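Side-chain contact in dihydrodipicolinate synthase (Oceanobacillus iheyensis HTE831, PDB 3D0C), which probably acts as a 4-hydroxy-tetrahydrodipicolinate synthase, a pyruvate-using lyase of the lysine biosynthetic pathway: residues 209-214 with 224-229. The protein carries 1 engineered substitution. Numbering follows the deposited sequence.
Sequences VGFTSG and FALLEA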
# COMPACT_ATOMS: atom_id res chain seq x y z
N VAL A 209 24.93 -7.03 7.18
CA VAL A 209 25.47 -7.10 8.54
C VAL A 209 24.43 -7.36 9.62
O VAL A 209 24.74 -7.36 10.81
CB VAL A 209 26.20 -5.78 8.90
CG1 VAL A 209 27.29 -5.50 7.86
CG2 VAL A 209 25.21 -4.63 8.95
N GLY A 210 23.19 -7.57 9.21
CA GLY A 210 22.14 -7.83 10.18
C GLY A 210 20.88 -8.31 9.49
O GLY A 210 20.83 -8.38 8.26
N PHE A 211 19.87 -8.66 10.27
CA PHE A 211 18.62 -9.09 9.66
C PHE A 211 17.43 -8.81 10.56
O PHE A 211 17.56 -8.78 11.79
CB PHE A 211 18.71 -10.58 9.26
CG PHE A 211 18.81 -11.54 10.42
CD1 PHE A 211 17.67 -11.99 11.07
CD2 PHE A 211 20.05 -12.04 10.81
CE1 PHE A 211 17.76 -12.93 12.10
CE2 PHE A 211 20.15 -12.99 11.83
CZ PHE A 211 19.00 -13.44 12.48
N THR A 212 16.28 -8.57 9.95
CA THR A 212 15.06 -8.31 10.70
C THR A 212 14.48 -9.66 11.09
O THR A 212 14.81 -10.68 10.47
CB THR A 212 13.99 -7.58 9.85
OG1 THR A 212 13.66 -8.38 8.71
CG2 THR A 212 14.50 -6.21 9.39
N SER A 213 13.61 -9.69 12.09
CA SER A 213 13.01 -10.95 12.52
C SER A 213 11.68 -10.77 13.21
O SER A 213 11.48 -9.80 13.95
CB SER A 213 13.94 -11.71 13.47
OG SER A 213 13.30 -12.88 13.98
N GLY A 214 10.78 -11.73 12.98
CA GLY A 214 9.48 -11.74 13.62
C GLY A 214 9.46 -12.97 14.51
O GLY A 214 8.66 -13.09 15.45
N PHE A 224 18.77 -15.99 17.46
CA PHE A 224 20.09 -15.60 17.94
C PHE A 224 21.13 -16.68 17.68
O PHE A 224 22.32 -16.38 17.59
CB PHE A 224 20.04 -15.24 19.42
CG PHE A 224 19.73 -13.79 19.68
CD1 PHE A 224 20.69 -12.81 19.44
CD2 PHE A 224 18.47 -13.40 20.11
CE1 PHE A 224 20.40 -11.46 19.63
CE2 PHE A 224 18.17 -12.06 20.31
CZ PHE A 224 19.13 -11.09 20.07
N ALA A 225 20.69 -17.92 17.56
CA ALA A 225 21.61 -19.02 17.27
C ALA A 225 22.09 -18.80 15.83
O ALA A 225 23.27 -19.01 15.51
CB ALA A 225 20.89 -20.36 17.39
N LEU A 226 21.18 -18.35 14.97
CA LEU A 226 21.52 -18.08 13.58
C LEU A 226 22.46 -16.88 13.50
O LEU A 226 23.43 -16.89 12.74
CB LEU A 226 20.25 -17.80 12.76
CG LEU A 226 20.51 -17.43 11.30
CD1 LEU A 226 21.28 -18.55 10.62
CD2 LEU A 226 19.20 -17.17 10.58
N LEU A 227 22.17 -15.83 14.27
CA LEU A 227 23.04 -14.66 14.23
C LEU A 227 24.46 -15.02 14.67
O LEU A 227 25.44 -14.65 14.02
CB LEU A 227 22.51 -13.54 15.13
CG LEU A 227 23.42 -12.30 15.23
CD1 LEU A 227 23.57 -11.64 13.87
CD2 LEU A 227 22.85 -11.32 16.23
N GLU A 228 24.58 -15.75 15.77
CA GLU A 228 25.91 -16.12 16.25
C GLU A 228 26.65 -16.96 15.22
O GLU A 228 27.83 -16.73 14.96
CB GLU A 228 25.81 -16.90 17.57
CG GLU A 228 27.18 -17.23 18.15
CD GLU A 228 27.11 -17.74 19.57
OE1 GLU A 228 26.51 -18.82 19.78
OE2 GLU A 228 27.65 -17.07 20.47
N ALA A 229 25.96 -17.93 14.64
CA ALA A 229 26.56 -18.79 13.63
C ALA A 229 27.10 -17.96 12.47
O ALA A 229 28.22 -18.17 12.01
CB ALA A 229 25.54 -19.81 13.13
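The ring of F211 reaches from the last strand of the barrel to the helix that follows it and meets L226 and L227 with its outer end. Strand 210-213 and helix 220-232 are joined here by one aromatic side chain. CE2 of F211 lies 4.1 Å from CB of L227 and equally far from CA of the same residue, so the CA and CB of that leucine form part of the surface met by the ring. The neighbouring CZ of F211 approaches the methyl CD2 of L226 at 4.2 Å. Both leucines come at the ring obliquely, and the contact is wholly apolar.

The torsions explain who reaches whom. With chi1 at 66°, CG of F211 sits between its own backbone N and carbonyl carbon; CB of F211 points toward the helix, and the ring continues off the strand to end against the two leucines. L226 has CG anti to its backbone N (chi1 177°), which extends the side chain and brings the end of one branch to the ring.

The tight part is confined to these three buried residues, and even there the approaches are of ordinary van der Waals length. E197 and A200 of helix 196-206 also touch F211, while I15 of the first strand touches both F211 and L227; V241 of helix 235-257 touches L226. Beyond these residues the contact loosens: F224, whose CB points away, makes no contact with segment 209-214, and E228 is exposed to solvent.

F211 lies about 9 Å, side chain to side chain, from K167, the predicted Schiff-base lysine. The arrangement is that of a TIM barrel, in which the closing eighth strand, paired with the first, turns a large apolar side chain outward against its own helix in the surrounding layer.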